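Local atomic coordinates of family 88 glycosyl hydrolase (Bacteroides thetaiotaomicron, PDB entry 5NOA), a protein that probably acts as a polysaccharide lyase of the gut microbiota, removing rhamnose caps from complex arabinogalactans such as gum arabic, although it belongs to a glycosyl hydrolase family. Residues 45-51 with 76-80; 144-148 with 180-184; 296-300 with 313-317. One frame throughout, in Å; residues are numbered along the deposited sequence.

Contact 1: 45-51 with 76-80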
loop_
_atom_site.group_PDB
_atom_site.type_symbol
_atom_site.label_atom_id
_atom_site.label_comp_id
_atom_site.label_asym_id
_atom_site.label_seq_id
_atom_site.Cartn_x
_atom_site.Cartn_y
_atom_site.Cartn_z
ATOM N N GLN A 45 -3.612 18.542 1.488
ATOM C CA GLN A 45 -4.097 19.228 0.276
ATOM C C GLN A 45 -3.834 20.740 0.304
ATOM O O GLN A 45 -3.483 21.329 -0.716
ATOM C CB GLN A 45 -5.553 18.894 0.016
ATOM C CG GLN A 45 -5.729 17.433 -0.340
ATOM C CD GLN A 45 -7.151 16.981 -0.600
ATOM O OE1 GLN A 45 -8.101 17.767 -0.530
ATOM N NE2 GLN A 45 -7.316 15.688 -0.879
ATOM N N THR A 46 -3.937 21.323 1.505
ATOM C CA THR A 46 -3.618 22.740 1.677
ATOM C C THR A 46 -2.177 23.038 1.327
ATOM O O THR A 46 -1.867 24.076 0.738
ATOM C CB THR A 46 -3.922 23.187 3.131
ATOM O OG1 THR A 46 -5.333 23.138 3.306
ATOM C CG2 THR A 46 -3.412 24.578 3.429
ATOM N N ASN A 47 -1.288 22.147 1.731
ATOM C CA ASN A 47 0.126 22.360 1.527
ATOM C C ASN A 47 0.631 21.899 0.142
ATOM O O ASN A 47 1.762 22.163 -0.215
ATOM C CB ASN A 47 0.859 21.690 2.688
ATOM C CG ASN A 47 0.778 22.521 3.948
ATOM O OD1 ASN A 47 1.437 23.536 4.020
ATOM N ND2 ASN A 47 -0.052 22.137 4.918
ATOM N N HIS A 48 -0.238 21.230 -0.621
ATOM C CA HIS A 48 0.070 20.753 -1.980
ATOM C C HIS A 48 -1.027 21.149 -2.978
ATOM O O HIS A 48 -1.700 20.295 -3.526
ATOM C CB HIS A 48 0.324 19.259 -1.957
ATOM C CG HIS A 48 1.448 18.895 -1.068
ATOM N ND1 HIS A 48 1.303 18.697 0.286
ATOM C CD2 HIS A 48 2.769 18.795 -1.330
ATOM C CE1 HIS A 48 2.487 18.450 0.817
ATOM N NE2 HIS A 48 3.393 18.500 -0.143
ATOM N N PRO A 49 -1.203 22.446 -3.225
ATOM C CA PRO A 49 -2.260 22.851 -4.164
ATOM C C PRO A 49 -1.987 22.455 -5.607
ATOM O O PRO A 49 -2.935 22.353 -6.374
ATOM C CB PRO A 49 -2.279 24.375 -4.029
ATOM C CG PRO A 49 -0.918 24.734 -3.536
ATOM C CD PRO A 49 -0.559 23.614 -2.607
ATOM N N GLU A 50 -0.721 22.251 -5.965
ATOM C CA GLU A 50 -0.357 21.895 -7.331
ATOM C C GLU A 50 -0.048 20.411 -7.435
ATOM O O GLU A 50 0.605 19.815 -6.575
ATOM C CB GLU A 50 0.810 22.732 -7.812
ATOM C CG GLU A 50 0.469 24.226 -7.892
ATOM C CD GLU A 50 1.539 25.045 -8.616
ATOM O OE1 GLU A 50 2.702 25.086 -8.146
ATOM O OE2 GLU A 50 1.218 25.659 -9.662
ATOM N N HIS A 51 -0.514 19.804 -8.516
ATOM C CA HIS A 51 -0.306 18.396 -8.761
ATOM C C HIS A 51 1.009 18.132 -9.455
ATOM O O HIS A 51 1.462 18.875 -10.321
ATOM C CB HIS A 51 -1.428 17.865 -9.616
ATOM C CG HIS A 51 -2.747 17.958 -8.941
ATOM N ND1 HIS A 51 -3.015 17.286 -7.770
ATOM C CD2 HIS A 51 -3.856 18.683 -9.232
ATOM C CE1 HIS A 51 -4.228 17.600 -7.362
ATOM N NE2 HIS A 51 -4.762 18.433 -8.236
ATOM N N GLU A 76 -14.367 17.850 -2.162
ATOM C CA GLU A 76 -13.036 18.342 -2.399
ATOM C C GLU A 76 -12.034 17.206 -2.602
ATOM O O GLU A 76 -11.052 17.376 -3.351
ATOM C CB GLU A 76 -12.582 19.232 -1.238
ATOM C CG GLU A 76 -13.323 20.553 -1.157
ATOM C CD GLU A 76 -14.598 20.558 -0.317
ATOM O OE1 GLU A 76 -15.226 19.495 -0.037
ATOM O OE2 GLU A 76 -14.992 21.703 0.041
ATOM N N TYR A 77 -12.219 16.071 -1.943
ATOM C CA TYR A 77 -11.284 14.974 -2.114
ATOM C C TYR A 77 -11.353 14.378 -3.489
ATOM O O TYR A 77 -10.344 14.125 -4.123
ATOM C CB TYR A 77 -11.472 13.906 -1.019
ATOM C CG TYR A 77 -11.265 14.411 0.408
ATOM C CD1 TYR A 77 -10.630 15.598 0.689
ATOM C CD2 TYR A 77 -11.681 13.648 1.475
ATOM C CE1 TYR A 77 -10.450 16.041 1.988
ATOM C CE2 TYR A 77 -11.511 14.062 2.789
ATOM C CZ TYR A 77 -10.898 15.267 3.049
ATOM O OH TYR A 77 -10.752 15.699 4.343
ATOM N N LEU A 78 -12.572 14.191 -3.972
ATOM C CA LEU A 78 -12.746 13.689 -5.344
ATOM C C LEU A 78 -12.127 14.643 -6.356
ATOM O O LEU A 78 -11.414 14.233 -7.265
ATOM C CB LEU A 78 -14.220 13.474 -5.639
ATOM C CG LEU A 78 -14.553 13.001 -7.059
ATOM C CD1 LEU A 78 -13.853 11.681 -7.355
ATOM C CD2 LEU A 78 -16.055 12.861 -7.215
ATOM N N GLU A 79 -12.381 15.930 -6.163
ATOM C CA GLU A 79 -11.830 16.917 -7.058
ATOM C C GLU A 79 -10.307 16.919 -7.089
ATOM O O GLU A 79 -9.702 17.115 -8.144
ATOM C CB GLU A 79 -12.397 18.304 -6.753
ATOM C CG GLU A 79 -13.897 18.392 -7.084
ATOM C CD GLU A 79 -14.297 17.794 -8.451
ATOM O OE1 GLU A 79 -13.796 18.310 -9.482
ATOM O OE2 GLU A 79 -15.124 16.809 -8.497
ATOM N N TYR A 80 -9.678 16.680 -5.950
ATOM C CA TYR A 80 -8.231 16.673 -5.871
ATOM C C TYR A 80 -7.626 15.528 -6.669
ATOM O O TYR A 80 -6.675 15.725 -7.411
ATOM C CB TYR A 80 -7.816 16.601 -4.400
ATOM C CG TYR A 80 -6.366 16.933 -4.152
ATOM C CD1 TYR A 80 -5.929 18.233 -4.086
ATOM C CD2 TYR A 80 -5.426 15.924 -3.931
ATOM C CE1 TYR A 80 -4.617 18.552 -3.862
ATOM C CE2 TYR A 80 -4.116 16.233 -3.682
ATOM C CZ TYR A 80 -3.723 17.542 -3.633
ATOM O OH TYR A 80 -2.395 17.830 -3.363
HETATM O O HOH W 1 -7.317 19.664 -8.255
#
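Gln45 and Tyr80 mark the nearest backbone approach, 7.8 Å from CA to CA, where residues 45-51 leave helix 29-47 and turn past one side of helix 75-87. The phenol of Tyr80 bridges the two segments. Its CG lies anti to the backbone N (chi1 -165°), and the ring reaches from the helix into the curve of residues 45-51, which touch it on both faces and at its hydroxyl end. One face carries Gln45: the extended side chain runs past the ring in the opposite direction, with CG 3.6 Å from the ring centroid in a CH-pi contact and the amide stacked at 14° to the ring plane. Over the opposite face stands His51, turned edge-on in a T-shaped pair with planes at 62° and centroids 4.7 Å apart; its CE1 also comes within 3.1 Å of Tyr80 O. The hydroxyl donates to the main chain: Tyr80 OH to His48 O spans 2.6 Å, in the carbonyl plane and on a lone pair, so the ring is fixed at its far end as well as clasped between its faces. Gln45 OE1 meets the edge of the Tyr77 ring, 3.5 Å from CD1, with amide and ring nearly perpendicular, while Gln45 NE2 is bonded to Tyr61 OH. A water 2.8 Å from His51 NE2 gives a weak, long bond to Glu79 O. His48 turns its own ring back on Trp44, stacking there and bonding to Trp44 O through ND1. The contact is surface packing in a predominantly helical fold: Tyr77 continues inward, packs on Ala68, Tyr69 and Thr72 of helix 56-72, and bonds through OH to His38, joining helices 29-47, 56-72 and 75-87.

Contact 2: 144-148 with 180-184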
loop_
_atom_site.group_PDB
_atom_site.type_symbol
_atom_site.label_atom_id
_atom_site.label_comp_id
_atom_site.label_asym_id
_atom_site.label_seq_id
_atom_site.Cartn_x
_atom_site.Cartn_y
_atom_site.Cartn_z
ATOM N N MET A 144 -1.547 -2.642 -19.417
ATOM C CA MET A 144 -1.606 -3.940 -18.743
ATOM C C MET A 144 -1.886 -5.093 -19.701
ATOM O O MET A 144 -1.348 -6.178 -19.542
ATOM C CB MET A 144 -2.640 -3.932 -17.607
ATOM C CG MET A 144 -2.404 -2.904 -16.504
ATOM S SD MET A 144 -0.685 -2.709 -15.938
ATOM C CE MET A 144 -0.326 -4.335 -15.281
ATOM N N GLU A 145 -2.710 -4.841 -20.714
ATOM C CA GLU A 145 -3.001 -5.863 -21.710
ATOM C C GLU A 145 -1.772 -6.183 -22.568
ATOM O O GLU A 145 -1.544 -7.349 -22.884
ATOM C CB GLU A 145 -4.269 -5.530 -22.479
ATOM C CG GLU A 145 -5.472 -5.578 -21.523
ATOM C CD GLU A 145 -6.751 -4.872 -21.950
ATOM O OE1 GLU A 145 -6.906 -4.543 -23.157
ATOM O OE2 GLU A 145 -7.632 -4.639 -21.057
ATOM N N TYR A 146 -0.946 -5.182 -22.907
ATOM C CA TYR A 146 0.320 -5.487 -23.549
ATOM C C TYR A 146 1.210 -6.305 -22.607
ATOM O O TYR A 146 1.765 -7.342 -22.974
ATOM C CB TYR A 146 1.059 -4.215 -23.978
ATOM C CG TYR A 146 2.434 -4.561 -24.506
ATOM C CD1 TYR A 146 2.584 -5.151 -25.766
ATOM C CD2 TYR A 146 3.575 -4.361 -23.738
ATOM C CE1 TYR A 146 3.836 -5.535 -26.214
ATOM C CE2 TYR A 146 4.823 -4.712 -24.201
ATOM C CZ TYR A 146 4.960 -5.302 -25.431
ATOM O OH TYR A 146 6.203 -5.664 -25.894
ATOM N N GLN A 147 1.351 -5.863 -21.367
ATOM C CA GLN A 147 2.164 -6.598 -20.408
ATOM C C GLN A 147 1.740 -8.055 -20.310
ATOM O O GLN A 147 2.568 -8.963 -20.347
ATOM C CB GLN A 147 2.102 -5.928 -19.053
ATOM C CG GLN A 147 2.988 -6.536 -17.996
ATOM C CD GLN A 147 3.041 -5.679 -16.764
ATOM O OE1 GLN A 147 3.105 -4.458 -16.855
ATOM N NE2 GLN A 147 3.061 -6.326 -15.609
ATOM N N MET A 148 0.436 -8.293 -20.199
ATOM C CA MET A 148 -0.059 -9.659 -20.046
ATOM C C MET A 148 0.174 -10.524 -21.293
ATOM O O MET A 148 0.223 -11.741 -21.192
ATOM C CB MET A 148 -1.540 -9.674 -19.665
ATOM C CG MET A 148 -1.790 -9.091 -18.289
ATOM S SD MET A 148 -3.502 -9.260 -17.751
ATOM C CE MET A 148 -4.396 -8.247 -18.917
ATOM N N LEU A 180 -8.067 -12.865 -18.017
ATOM C CA LEU A 180 -6.626 -12.844 -18.057
ATOM C C LEU A 180 -6.037 -12.008 -16.919
ATOM O O LEU A 180 -4.982 -12.351 -16.415
ATOM C CB LEU A 180 -6.129 -12.379 -19.427
ATOM C CG LEU A 180 -4.636 -12.496 -19.655
ATOM C CD1 LEU A 180 -4.173 -13.958 -19.639
ATOM C CD2 LEU A 180 -4.281 -11.840 -20.977
ATOM N N TYR A 181 -6.714 -10.925 -16.527
ATOM C CA TYR A 181 -6.220 -10.127 -15.382
ATOM C C TYR A 181 -6.022 -10.968 -14.130
ATOM O O TYR A 181 -5.060 -10.764 -13.399
ATOM C CB TYR A 181 -7.162 -8.958 -15.085
ATOM C CG TYR A 181 -7.042 -7.793 -16.033
ATOM C CD1 TYR A 181 -5.979 -6.921 -15.930
ATOM C CD2 TYR A 181 -7.990 -7.550 -17.033
ATOM C CE1 TYR A 181 -5.849 -5.848 -16.798
ATOM C CE2 TYR A 181 -7.852 -6.487 -17.894
ATOM C CZ TYR A 181 -6.781 -5.637 -17.763
ATOM O OH TYR A 181 -6.628 -4.554 -18.584
ATOM N N LEU A 182 -6.942 -11.894 -13.886
ATOM C CA LEU A 182 -6.850 -12.707 -12.681
ATOM C C LEU A 182 -5.873 -13.860 -12.799
ATOM O O LEU A 182 -5.252 -14.265 -11.818
ATOM C CB LEU A 182 -8.250 -13.152 -12.224
ATOM C CG LEU A 182 -9.247 -12.012 -12.000
ATOM C CD1 LEU A 182 -10.583 -12.578 -11.514
ATOM C CD2 LEU A 182 -8.713 -10.963 -11.052
ATOM N N GLU A 183 -5.697 -14.358 -14.014
ATOM C CA GLU A 183 -4.669 -15.346 -14.258
ATOM C C GLU A 183 -3.264 -14.766 -14.079
ATOM O O GLU A 183 -2.377 -15.366 -13.441
ATOM C CB GLU A 183 -4.812 -15.932 -15.648
ATOM C CG GLU A 183 -3.728 -16.899 -16.064
ATOM C CD GLU A 183 -3.530 -18.069 -15.125
ATOM O OE1 GLU A 183 -4.552 -18.645 -14.609
ATOM O OE2 GLU A 183 -2.314 -18.408 -14.931
ATOM N N LYS A 184 -3.061 -13.590 -14.633
ATOM C CA LYS A 184 -1.767 -12.918 -14.527
ATOM C C LYS A 184 -1.488 -12.364 -13.142
ATOM O O LYS A 184 -0.324 -12.344 -12.735
ATOM C CB LYS A 184 -1.647 -11.884 -15.648
ATOM C CG LYS A 184 -1.511 -12.536 -17.029
ATOM C CD LYS A 184 -0.103 -13.053 -17.269
ATOM C CE LYS A 184 0.037 -13.758 -18.606
ATOM N NZ LYS A 184 1.441 -14.172 -18.840
HETATM O O HOH W 2 1.855 -14.750 -21.605
#
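A Met-aromatic contact between Met148 and Tyr181 joins helix 135-149 to the first turn of helix 180-196, within the helical barrel expected of the 6-hairpin clan. The short segments cross at 57°, with axes 10.7 Å apart. Met148 bends at chi3 (-65°) to lay its methyl over the Tyr181 ring, CE 3.6 Å from the centroid, while SD sits obliquely at 4.3 Å from the same centroid. At the ring edge, Met144 CB touches Tyr181 CE1. The phenol ends in a hydrogen bond: Tyr181 OH donates to Glu145 OE2 at 2.7 Å, meeting the anti side of the carboxylate somewhat out of its plane. The same OE2 takes a salt bridge from Arg141, which probably stabilises the negative charge. A leucine in place of Tyr181 would probably leave Glu145 OE2 without its hydroxyl donor and deprive the Met148 methyl of the flat surface it rests on. Leu180 CD2 closes on Met148 CB, and Lys184 slides past Met148 in the opposite direction, its ammonium paired with Glu187. Where these two side chains pass, Lys184 CG lies 3.7 Å from Met148 CG, and Lys184 CE comes within 3.3 Å of Met148 O.

Contact 3: 296-300 with 313-317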
loop_
_atom_site.group_PDB
_atom_site.type_symbol
_atom_site.label_atom_id
_atom_site.label_comp_id
_atom_site.label_asym_id
_atom_site.label_seq_id
_atom_site.Cartn_x
_atom_site.Cartn_y
_atom_site.Cartn_z
ATOM N N THR A 296 -1.616 -1.474 10.109
ATOM C CA THR A 296 -2.821 -1.147 10.836
ATOM C C THR A 296 -4.012 -1.202 9.896
ATOM O O THR A 296 -5.076 -1.691 10.283
ATOM C CB THR A 296 -2.685 0.208 11.493
ATOM O OG1 THR A 296 -1.530 0.221 12.318
ATOM C CG2 THR A 296 -3.838 0.601 12.359
ATOM N N TYR A 297 -3.846 -0.752 8.652
ATOM C CA TYR A 297 -4.860 -0.958 7.625
ATOM C C TYR A 297 -5.100 -2.415 7.343
ATOM O O TYR A 297 -6.228 -2.910 7.378
ATOM C CB TYR A 297 -4.476 -0.270 6.297
ATOM C CG TYR A 297 -5.408 -0.621 5.165
ATOM C CD1 TYR A 297 -6.727 -0.216 5.180
ATOM C CD2 TYR A 297 -4.975 -1.399 4.101
ATOM C CE1 TYR A 297 -7.579 -0.529 4.147
ATOM C CE2 TYR A 297 -5.847 -1.736 3.066
ATOM C CZ TYR A 297 -7.169 -1.305 3.102
ATOM O OH TYR A 297 -8.051 -1.608 2.080
ATOM N N GLY A 298 -4.035 -3.149 6.999
ATOM C CA GLY A 298 -4.228 -4.528 6.514
ATOM C C GLY A 298 -4.792 -5.439 7.590
ATOM O O GLY A 298 -5.658 -6.263 7.314
ATOM N N LEU A 299 -4.285 -5.288 8.825
ATOM C CA LEU A 299 -4.776 -6.125 9.917
ATOM C C LEU A 299 -6.224 -5.766 10.244
ATOM O O LEU A 299 -7.056 -6.660 10.419
ATOM C CB LEU A 299 -3.919 -6.020 11.148
ATOM C CG LEU A 299 -2.490 -6.554 11.019
ATOM C CD1 LEU A 299 -1.717 -6.285 12.286
ATOM C CD2 LEU A 299 -2.457 -8.015 10.691
ATOM N N GLN A 300 -6.548 -4.482 10.346
ATOM C CA GLN A 300 -7.936 -4.140 10.656
ATOM C C GLN A 300 -8.850 -4.557 9.527
ATOM O O GLN A 300 -9.972 -5.023 9.758
ATOM C CB GLN A 300 -8.086 -2.664 10.942
ATOM C CG GLN A 300 -9.518 -2.300 11.420
ATOM C CD GLN A 300 -9.807 -2.838 12.824
ATOM O OE1 GLN A 300 -9.403 -2.231 13.804
ATOM N NE2 GLN A 300 -10.444 -3.996 12.923
ATOM N N TYR A 313 -6.061 -10.442 16.714
ATOM C CA TYR A 313 -5.461 -9.292 16.034
ATOM C C TYR A 313 -5.929 -7.964 16.589
ATOM O O TYR A 313 -5.196 -6.986 16.456
ATOM C CB TYR A 313 -5.669 -9.355 14.532
ATOM C CG TYR A 313 -4.881 -10.466 13.901
ATOM C CD1 TYR A 313 -3.523 -10.308 13.655
ATOM C CD2 TYR A 313 -5.455 -11.673 13.531
ATOM C CE1 TYR A 313 -2.788 -11.307 13.059
ATOM C CE2 TYR A 313 -4.727 -12.685 12.942
ATOM C CZ TYR A 313 -3.365 -12.508 12.715
ATOM O OH TYR A 313 -2.629 -13.479 12.140
ATOM N N GLN A 314 -7.141 -7.864 17.125
ATOM C CA GLN A 314 -7.605 -6.541 17.556
ATOM C C GLN A 314 -6.670 -5.869 18.572
ATOM O O GLN A 314 -6.398 -4.674 18.443
ATOM C CB GLN A 314 -9.045 -6.568 18.077
ATOM C CG GLN A 314 -9.672 -5.187 18.046
ATOM C CD GLN A 314 -9.770 -4.576 16.663
ATOM O OE1 GLN A 314 -10.281 -5.209 15.743
ATOM N NE2 GLN A 314 -9.311 -3.334 16.515
ATOM N N PRO A 315 -6.102 -6.612 19.544
ATOM C CA PRO A 315 -5.197 -5.940 20.473
ATOM C C PRO A 315 -3.943 -5.358 19.812
ATOM O O PRO A 315 -3.438 -4.327 20.244
ATOM C CB PRO A 315 -4.840 -7.045 21.472
ATOM C CG PRO A 315 -6.018 -7.944 21.463
ATOM C CD PRO A 315 -6.433 -7.965 20.026
ATOM N N VAL A 316 -3.459 -6.012 18.775
ATOM C CA VAL A 316 -2.306 -5.523 18.020
ATOM C C VAL A 316 -2.693 -4.223 17.330
ATOM O O VAL A 316 -1.936 -3.229 17.348
ATOM C CB VAL A 316 -1.874 -6.602 17.022
ATOM C CG1 VAL A 316 -0.823 -6.094 16.060
ATOM C CG2 VAL A 316 -1.382 -7.839 17.809
ATOM N N VAL A 317 -3.848 -4.238 16.656
ATOM C CA VAL A 317 -4.317 -3.038 15.992
ATOM C C VAL A 317 -4.493 -1.901 16.973
ATOM O O VAL A 317 -4.130 -0.755 16.671
ATOM C CB VAL A 317 -5.625 -3.309 15.226
ATOM C CG1 VAL A 317 -6.224 -2.016 14.696
ATOM C CG2 VAL A 317 -5.408 -4.325 14.104
#
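Gln300 and Gln314 share one side-chain shape: in each, CG extends away from the backbone N (chi1 -174° and -160°) and the chain then folds at chi2, bringing the two amides edge to edge, nearly in one plane, across an antiparallel helical hairpin. Helices 289-304 and 310-328 form this hairpin, as expected of the helical barrel of the 6-hairpin clan, and their short segments run at 157° with axes 9.7 Å apart. The amides exchange a reciprocal pair of hydrogen bonds. Gln314 NE2 donates to Gln300 OE1 at 2.9 Å, almost straight, and Gln300 NE2 returns a bond to Gln314 OE1 at 3.1 Å. Each acceptor is met in its carbonyl plane on a lone pair, so the cyclic pairing fixes the rotation of both amides and satisfies polar atoms in a largely buried place. Each amide nitrogen has a further partner: Gln314 NE2 also bonds to Glu318, and Gln300 NE2 makes a weak bond to Asn304. Tyr374 of helix 358-377 touches both glutamines.

Beside this polar pair lies an apolar strip centred on Leu299. Its two methyls and CB meet different partners: CD1 meets Val316 CG1, CD2 reaches Tyr313 CD1 with the side chains crossing at about a right angle, and CB rests 3.7 Å from Val317 CG2. Leu299 also packs on Ala261 and Leu233, tying the hairpin to helices 250-266 and 226-242. The backbones come closest beyond it, Thr296 CA and Val317 CA being 5.7 Å apart. Val317 links the polar and apolar halves, its CG1 methyl lying only 3.3 Å from Gln300 OE1.

The three contacts follow one another along the chain and never touch. Their centres are spread widely, 32 Å between contacts 1 and 2, 29 Å between 1 and 3, and 32 Å between 2 and 3; the nearest atoms of contacts 1 and 3 are still about 15 Å apart. Contacts 2 and 3 lie on opposite sides of the chain's centre. Contact 1 is at the surface, contact 2 is partly buried, and contact 3 is buried, about 15 Å from that centre. All lie within one glycosyl hydrolase family 88 region; contacts 2 and 3 pack helix on helix, while contact 1 sets a helix end and the loop after it against another helix.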